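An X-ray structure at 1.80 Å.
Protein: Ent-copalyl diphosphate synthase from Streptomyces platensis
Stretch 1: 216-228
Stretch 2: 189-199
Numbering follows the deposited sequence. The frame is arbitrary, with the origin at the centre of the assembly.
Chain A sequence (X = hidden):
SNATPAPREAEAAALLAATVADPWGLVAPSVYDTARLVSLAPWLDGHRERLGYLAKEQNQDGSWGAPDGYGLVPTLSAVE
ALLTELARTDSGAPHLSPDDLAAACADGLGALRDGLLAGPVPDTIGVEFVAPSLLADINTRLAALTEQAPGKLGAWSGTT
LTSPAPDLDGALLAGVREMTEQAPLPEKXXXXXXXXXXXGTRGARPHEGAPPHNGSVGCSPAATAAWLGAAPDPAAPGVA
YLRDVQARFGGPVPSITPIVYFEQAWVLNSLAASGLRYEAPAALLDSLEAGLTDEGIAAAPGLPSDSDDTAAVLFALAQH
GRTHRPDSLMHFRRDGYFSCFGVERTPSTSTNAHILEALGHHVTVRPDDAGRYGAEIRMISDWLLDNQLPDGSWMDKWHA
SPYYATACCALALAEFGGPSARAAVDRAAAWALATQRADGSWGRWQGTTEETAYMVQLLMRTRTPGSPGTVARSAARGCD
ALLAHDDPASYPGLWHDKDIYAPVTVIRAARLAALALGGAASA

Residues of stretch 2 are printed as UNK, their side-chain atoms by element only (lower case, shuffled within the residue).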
ATOM      1  N   SER A 216       4.525 -18.159  -1.525  1.00 19.36           N
ATOM      2  CA  SER A 216       3.843 -16.949  -1.996  1.00 18.40           C
ATOM      3  C   SER A 216       4.422 -16.489  -3.328  1.00 17.85           C
ATOM      4  O   SER A 216       5.630 -16.672  -3.610  1.00 18.19           O
ATOM      5  CB  SER A 216       3.932 -15.812  -0.981  1.00 18.81           C
ATOM      6  OG  SER A 216       5.276 -15.449  -0.716  1.00 17.97           O
ATOM      7  N   VAL A 217       3.556 -15.904  -4.151  1.00 16.97           N
ATOM      8  CA  VAL A 217       3.929 -15.382  -5.460  1.00 17.13           C
ATOM      9  C   VAL A 217       3.757 -13.870  -5.421  1.00 17.17           C
ATOM     10  O   VAL A 217       2.632 -13.371  -5.220  1.00 16.50           O
ATOM     11  CB  VAL A 217       3.064 -15.983  -6.562  1.00 17.85           C
ATOM     12  CG1 VAL A 217       3.346 -15.320  -7.927  1.00 18.32           C
ATOM     13  CG2 VAL A 217       3.302 -17.485  -6.628  1.00 18.89           C
ATOM     14  N   GLY A 218       4.863 -13.146  -5.570  1.00 16.65           N
ATOM     15  CA  GLY A 218       4.827 -11.713  -5.455  1.00 16.69           C
ATOM     16  C   GLY A 218       4.203 -11.188  -4.171  1.00 16.83           C
ATOM     17  O   GLY A 218       3.611 -10.122  -4.190  1.00 16.92           O
ATOM     18  N   CYS A 219       4.318 -11.914  -3.047  1.00 15.95           N
ATOM     19  CA  CYS A 219       3.668 -11.506  -1.794  1.00 16.45           C
ATOM     20  C   CYS A 219       2.177 -11.121  -1.944  1.00 16.27           C
ATOM     21  O   CYS A 219       1.696 -10.209  -1.243  1.00 15.85           O
ATOM     22  CB  CYS A 219       4.436 -10.356  -1.110  1.00 16.62           C
ATOM     23  SG  CYS A 219       6.118 -10.820  -0.587  1.00 17.62           S
ATOM     24  N   SER A 220       1.461 -11.837  -2.829  1.00 15.01           N
ATOM     25  CA  SER A 220       0.048 -11.616  -3.091  1.00 15.27           C
ATOM     26  C   SER A 220      -0.734 -12.885  -2.850  1.00 15.10           C
ATOM     27  O   SER A 220      -0.478 -13.895  -3.523  1.00 15.59           O
ATOM     28  CB  SER A 220      -0.172 -11.271  -4.561  1.00 15.74           C
ATOM     29  OG  SER A 220      -1.562 -11.302  -4.872  1.00 16.35           O
ATOM     30  N   PRO A 221      -1.729 -12.840  -1.968  1.00 15.10           N
ATOM     31  CA  PRO A 221      -2.574 -14.043  -1.874  1.00 15.23           C
ATOM     32  C   PRO A 221      -3.282 -14.375  -3.192  1.00 15.52           C
ATOM     33  O   PRO A 221      -3.359 -15.555  -3.582  1.00 15.76           O
ATOM     34  CB  PRO A 221      -3.572 -13.665  -0.773  1.00 15.31           C
ATOM     35  CG  PRO A 221      -2.825 -12.719   0.064  1.00 15.52           C
ATOM     36  CD  PRO A 221      -2.040 -11.876  -0.897  1.00 15.35           C
ATOM     37  N   ALA A 222      -3.824 -13.371  -3.880  1.00 15.16           N
ATOM     38  CA  ALA A 222      -4.512 -13.617  -5.152  1.00 15.58           C
ATOM     39  C   ALA A 222      -3.574 -14.252  -6.213  1.00 16.14           C
ATOM     40  O   ALA A 222      -3.954 -15.195  -6.889  1.00 15.09           O
ATOM     41  CB  ALA A 222      -5.106 -12.315  -5.706  1.00 16.59           C
ATOM     42  N   ALA A 223      -2.376 -13.697  -6.366  1.00 15.88           N
ATOM     43  CA  ALA A 223      -1.426 -14.208  -7.371  1.00 16.73           C
ATOM     44  C   ALA A 223      -1.055 -15.653  -7.034  1.00 16.60           C
ATOM     45  O   ALA A 223      -0.888 -16.492  -7.933  1.00 17.25           O
ATOM     46  CB  ALA A 223      -0.180 -13.330  -7.425  1.00 16.05           C
ATOM     47  N   THR A 224      -0.912 -15.935  -5.732  1.00 16.19           N
ATOM     48  CA  THR A 224      -0.572 -17.268  -5.261  1.00 16.31           C
ATOM     49  C   THR A 224      -1.683 -18.247  -5.589  1.00 16.57           C
ATOM     50  O   THR A 224      -1.415 -19.382  -6.022  1.00 17.10           O
ATOM     51  CB  THR A 224      -0.251 -17.298  -3.744  1.00 16.40           C
ATOM     52  OG1 THR A 224       0.761 -16.316  -3.424  1.00 16.05           O
ATOM     53  CG2 THR A 224       0.243 -18.669  -3.318  1.00 16.72           C
ATOM     54  N   ALA A 225      -2.929 -17.823  -5.412  1.00 16.11           N
ATOM     55  CA  ALA A 225      -4.072 -18.654  -5.770  1.00 16.42           C
ATOM     56  C   ALA A 225      -4.068 -18.964  -7.275  1.00 16.43           C
ATOM     57  O   ALA A 225      -4.386 -20.073  -7.683  1.00 16.90           O
ATOM     58  CB  ALA A 225      -5.373 -17.967  -5.366  1.00 16.06           C
ATOM     59  N   ALA A 226      -3.760 -17.967  -8.090  1.00 16.64           N
ATOM     60  CA  ALA A 226      -3.751 -18.142  -9.553  1.00 16.81           C
ATOM     61  C   ALA A 226      -2.646 -19.123  -9.952  1.00 17.18           C
ATOM     62  O   ALA A 226      -2.835 -20.002 -10.813  1.00 18.08           O
ATOM     63  CB  ALA A 226      -3.559 -16.788 -10.241  1.00 17.10           C
ATOM     64  N   TRP A 227      -1.508 -19.007  -9.299  1.00 16.89           N
ATOM     65  CA  TRP A 227      -0.342 -19.843  -9.592  1.00 17.81           C
ATOM     66  C   TRP A 227      -0.623 -21.300  -9.219  1.00 19.19           C
ATOM     67  O   TRP A 227      -0.324 -22.206  -9.999  1.00 19.68           O
ATOM     68  CB  TRP A 227       0.884 -19.313  -8.835  1.00 18.40           C
ATOM     69  CG  TRP A 227       2.203 -19.941  -9.226  1.00 19.11           C
ATOM     70  CD1 TRP A 227       3.135 -19.441 -10.106  1.00 20.71           C
ATOM     71  CD2 TRP A 227       2.742 -21.179  -8.733  1.00 20.19           C
ATOM     72  NE1 TRP A 227       4.213 -20.297 -10.183  1.00 22.17           N
ATOM     73  CE2 TRP A 227       3.985 -21.385  -9.385  1.00 21.54           C
ATOM     74  CE3 TRP A 227       2.268 -22.158  -7.848  1.00 20.92           C
ATOM     75  CZ2 TRP A 227       4.790 -22.513  -9.140  1.00 22.72           C
ATOM     76  CZ3 TRP A 227       3.072 -23.299  -7.603  1.00 22.52           C
ATOM     77  CH2 TRP A 227       4.317 -23.455  -8.260  1.00 22.80           C
ATOM     78  N   LEU A 228      -1.226 -21.514  -8.059  1.00 18.48           N
ATOM     79  CA  LEU A 228      -1.544 -22.869  -7.578  1.00 20.47           C
ATOM     80  C   LEU A 228      -2.602 -23.573  -8.407  1.00 21.83           C
ATOM     81  O   LEU A 228      -2.623 -24.794  -8.459  1.00 23.53           O
ATOM     82  CB  LEU A 228      -2.078 -22.794  -6.140  1.00 20.37           C
ATOM     83  CG  LEU A 228      -1.026 -22.486  -5.074  1.00 20.27           C
ATOM     84  CD1 LEU A 228      -1.671 -22.071  -3.760  1.00 21.05           C
ATOM     85  CD2 LEU A 228      -0.043 -23.633  -4.834  1.00 20.58           C
ATOM     86  N   UNK A 189       5.474  -7.672 -11.947  1.00 18.59           N
ATOM     87  CA  UNK A 189       4.076  -8.033 -12.232  1.00 18.17           C
ATOM     88  C   UNK A 189       3.671  -9.390 -11.664  1.00 17.89           C
ATOM     89  O   UNK A 189       2.523  -9.788 -11.807  1.00 16.94           O
ATOM     90  c   UNK A 189       2.915  -5.645 -13.798  1.00 22.87           C
ATOM     91  c   UNK A 189       3.957  -6.600 -14.357  1.00 20.42           C
ATOM     92  c   UNK A 189       3.861  -6.672 -15.877  1.00 20.69           C
ATOM     93  c   UNK A 189       3.816  -8.021 -13.749  1.00 19.07           C
ATOM     94  N   UNK A 190       4.573 -10.114 -11.009  1.00 16.73           N
ATOM     95  CA  UNK A 190       4.146 -11.351 -10.347  1.00 16.83           C
ATOM     96  C   UNK A 190       3.050 -11.098  -9.322  1.00 16.82           C
ATOM     97  O   UNK A 190       2.174 -11.933  -9.129  1.00 16.42           O
ATOM     98  c   UNK A 190       8.325 -13.472 -11.437  1.00 19.85           C
ATOM     99  c   UNK A 190       6.389 -12.542 -10.599  1.00 17.98           C
ATOM    100  c   UNK A 190      10.151 -14.358 -10.236  1.00 22.40           C
ATOM    101  c   UNK A 190       6.368 -12.505 -11.978  1.00 18.16           C
ATOM    102  c   UNK A 190       9.576 -14.086 -11.447  1.00 21.56           C
ATOM    103  c   UNK A 190       9.502 -14.040  -9.024  1.00 22.26           C
ATOM    104  c   UNK A 190       7.637 -13.167 -10.234  1.00 19.22           C
ATOM    105  c   UNK A 190       8.251 -13.442  -9.021  1.00 20.58           C
ATOM    106  n   UNK A 190       7.541 -13.058 -12.479  1.00 19.26           N
ATOM    107  c   UNK A 190       5.317 -12.031  -9.647  1.00 17.50           C
ATOM    108  N   UNK A 191       3.128  -9.952  -8.656  1.00 16.25           N
ATOM    109  CA  UNK A 191       2.123  -9.527  -7.693  1.00 16.83           C
ATOM    110  C   UNK A 191       0.713  -9.456  -8.301  1.00 17.34           C
ATOM    111  O   UNK A 191      -0.279  -9.522  -7.548  1.00 16.45           O
ATOM    112  c   UNK A 191       0.989  -7.745  -3.889  1.00 18.13           C
ATOM    113  n   UNK A 191       0.287  -6.838  -4.543  1.00 18.09           N
ATOM    114  c   UNK A 191       1.696  -7.725  -5.974  1.00 17.65           C
ATOM    115  n   UNK A 191       1.847  -8.289  -4.732  1.00 17.58           N
ATOM    116  c   UNK A 191       2.508  -8.147  -7.150  1.00 17.29           C
ATOM    117  c   UNK A 191       0.709  -6.804  -5.848  1.00 19.02           C
ATOM    118  N   UNK A 192       0.629  -9.332  -9.639  1.00 17.97           N
ATOM    119  CA  UNK A 192      -0.638  -9.183 -10.344  1.00 19.06           C
ATOM    120  C   UNK A 192      -0.935 -10.365 -11.298  1.00 18.56           C
ATOM    121  O   UNK A 192      -1.741 -10.269 -12.238  1.00 16.78           O
ATOM    122  c   UNK A 192      -0.747  -7.796 -11.016  1.00 23.75           C
ATOM    123  c   UNK A 192       0.188  -7.610 -12.080  1.00 24.80           C
ATOM    124  o   UNK A 192      -2.084  -7.589 -11.522  1.00 27.17           O
ATOM    125  N   UNK A 193      -0.332 -11.506 -10.997  1.00 17.31           N
ATOM    126  CA  UNK A 193      -0.467 -12.676 -11.853  1.00 17.49           C
ATOM    127  C   UNK A 193      -1.941 -13.018 -12.151  1.00 17.13           C
ATOM    128  O   UNK A 193      -2.264 -13.428 -13.262  1.00 17.05           O
ATOM    129  c   UNK A 193       0.227 -13.888 -11.239  1.00 17.85           C
ATOM    130  c   UNK A 193       0.691 -15.193 -13.352  1.00 19.06           C
ATOM    131  c   UNK A 193       0.761 -16.349 -11.135  1.00 18.59           C
ATOM    132  c   UNK A 193       0.092 -15.246 -11.955  1.00 18.57           C
ATOM    133  N   UNK A 194      -2.809 -12.843 -11.167  1.00 17.37           N
ATOM    134  CA  UNK A 194      -4.235 -13.269 -11.302  1.00 17.96           C
ATOM    135  C   UNK A 194      -4.985 -12.492 -12.365  1.00 17.91           C
ATOM    136  O   UNK A 194      -6.036 -12.913 -12.837  1.00 19.30           O
ATOM    137  o   UNK A 194      -3.211 -11.219  -8.955  1.00 17.19           O
ATOM    138  c   UNK A 194      -4.427 -10.866  -8.959  1.00 18.06           C
ATOM    139  c   UNK A 194      -5.483 -11.801  -9.537  1.00 18.24           C
ATOM    140  o   UNK A 194      -4.831  -9.770  -8.482  1.00 18.63           O
ATOM    141  c   UNK A 194      -4.964 -13.183  -9.942  1.00 18.29           C
ATOM    142  N   UNK A 195      -4.475 -11.316 -12.721  1.00 17.01           N
ATOM    143  CA  UNK A 195      -5.035 -10.550 -13.824  1.00 17.20           C
ATOM    144  C   UNK A 195      -4.665 -11.152 -15.171  1.00 17.72           C
ATOM    145  O   UNK A 195      -5.430 -11.045 -16.119  1.00 17.74           O
ATOM    146  c   UNK A 195      -4.548  -9.124 -13.772  1.00 17.57           C
ATOM    147  N   UNK A 196      -3.490 -11.762 -15.236  1.00 17.14           N
ATOM    148  CA  UNK A 196      -2.991 -12.387 -16.429  1.00 17.36           C
ATOM    149  C   UNK A 196      -3.689 -13.725 -16.661  1.00 17.35           C
ATOM    150  O   UNK A 196      -4.088 -14.022 -17.793  1.00 18.14           O
ATOM    151  c   UNK A 196      -0.919 -13.209 -17.592  1.00 18.66           C
ATOM    152  c   UNK A 196      -0.790 -11.206 -16.109  1.00 17.80           C
ATOM    153  c   UNK A 196      -1.462 -12.562 -16.341  1.00 17.80           C
ATOM    154  N   UNK A 197      -3.871 -14.499 -15.600  1.00 17.13           N
ATOM    155  CA  UNK A 197      -4.474 -15.805 -15.686  1.00 18.91           C
ATOM    156  C   UNK A 197      -5.114 -16.185 -14.377  1.00 19.41           C
ATOM    157  O   UNK A 197      -4.584 -15.851 -13.333  1.00 19.05           O
ATOM    158  c   UNK A 197      -3.442 -16.907 -16.075  1.00 19.49           C
ATOM    159  o   UNK A 197      -4.115 -18.184 -16.190  1.00 20.97           O
ATOM    160  c   UNK A 197      -2.330 -17.022 -15.065  1.00 20.70           C
ATOM    161  N   UNK A 198      -6.247 -16.888 -14.452  1.00 20.13           N
ATOM    162  CA  UNK A 198      -6.914 -17.400 -13.267  1.00 21.51           C
ATOM    163  C   UNK A 198      -6.248 -18.650 -12.737  1.00 21.59           C
ATOM    164  O   UNK A 198      -6.474 -19.027 -11.585  1.00 21.19           O
ATOM    165  n   UNK A 198     -11.271 -17.474 -13.125  1.00 24.54           N
ATOM    166  c   UNK A 198      -8.384 -17.739 -13.577  1.00 22.12           C
ATOM    167  c   UNK A 198      -9.198 -16.527 -13.969  1.00 24.39           C
ATOM    168  c   UNK A 198     -12.061 -16.769 -12.313  1.00 25.34           C
ATOM    169  n   UNK A 198     -12.293 -15.470 -12.510  1.00 25.51           N
ATOM    170  n   UNK A 198     -12.613 -17.364 -11.282  1.00 23.22           N
ATOM    171  c   UNK A 198     -10.611 -16.945 -14.304  1.00 25.06           C
ATOM    172  N   UNK A 199      -5.484 -19.322 -13.600  1.00 20.79           N
ATOM    173  CA  UNK A 199      -4.897 -20.610 -13.288  1.00 21.57           C
ATOM    174  C   UNK A 199      -3.722 -20.821 -14.222  1.00 20.88           C
ATOM    175  O   UNK A 199      -3.892 -21.201 -15.363  1.00 20.21           O
ATOM    176  o   UNK A 199      -6.284 -23.993 -12.846  1.00 27.23           O
ATOM    177  o   UNK A 199      -4.208 -23.314 -13.062  1.00 24.09           O
ATOM    178  c   UNK A 199      -5.433 -23.088 -13.082  1.00 24.08           C
ATOM    179  c   UNK A 199      -5.946 -21.722 -13.453  1.00 22.17           C
TER
HETATM  180  O   HOH W   1      -6.311 -20.892  -9.702  1.00 27.38           O
HETATM  181  O   HOH W   2      -1.452 -23.087 -12.286  1.00 26.39           O

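Position 189 has four side-chain carbons, forked at the second. They do not reach stretch 1. This is Leu 189.

Position 190 carries one carbon and then fused five- and six-membered rings with eight carbons and one nitrogen. Its CB lies 4.2 Å from Val 217 CG1, but the rings lead away. Only tryptophan fits: Trp 190.

Position 191 has one carbon and a five-membered ring of three carbons and two nitrogens. One ring nitrogen comes close to Gly 218 O. The residue is His 191. Its ND1 donates to Gly 218 O at 2.6 Å, and the nearly straight angle of 177° marks a well-formed hydrogen bond. Ser 220 OG sits over one face of the ring.

Position 192 has one carbon carrying an oxygen and a carbon. Its CA-to-CB bond points away from stretch 1. This is Thr 192.

Position 193 again has four carbons forked at the second. The CA-to-CB bond points toward stretch 1, and the carbons pack against Val 217, Ala 223, Ala 226 and Trp 227. It is Leu 193. Its CD2 lies 3.8 Å from Trp 227 CB and 4.2 Å from Val 217 CG1. Its CB is 3.9 Å from Ala 223 CB.

Position 194 has three carbons, the third carrying two oxygens. The CA-to-CB bond points toward stretch 1, and CB lies 3.9 Å from Ala 226 CB. The carbon bearing the oxygens packs on Ala 222. That is a glutamate, Glu 194. Its CD is 3.6 Å from Ala 222 CB, and OE2 is hydrogen-bonded elsewhere in the structure.

Position 195 has a single carbon and no contact with stretch 1: Ala 195.

Position 196 has one carbon carrying two more. It also makes no contact. The shape alone gives Val 196.

Position 197 has one carbon carrying an oxygen and a carbon. Its backbone O is 3.4 Å from Ala 226 CB. This is Thr 197, whose OG1 accepts from the backbone N of position 199 at 3.1 Å.

Position 198 has three carbons, a nitrogen, and a carbon bearing two more nitrogens. Its CA-to-CB bond points away from stretch 1. Its backbone O approaches Ala 226. It is Arg 198.

Position 199 has two carbons, the second with two oxygens. Its CA lies 3.3 Å from Ala 226 O. The CA-to-CB bond points away, but the side-chain end comes nearer. This is Asp 199. A water bridges its OD1 (2.9 Å) and Trp 227 O (2.7 Å).

The contact works through close backbone approach. Gly 218 lies against His 191, with CA atoms 4.1 Å apart. An ideal CB on Gly 218 would fall 2.5 Å from His 191 N, a clash, and its positive phi also favours glycine. Small alanines on the helix let Leu 193 and Glu 194 pack closely. At the far end, Ala 226 CA meets Arg 198 O at 3.5 Å and Asp 199 CA meets Ala 226 O, both CA-H...O contacts. A second water joins Arg 198 O (2.7 Å) to Ala 225 O (2.9 Å).

Stretch 2 (189-199) LWHTLEAVTRD
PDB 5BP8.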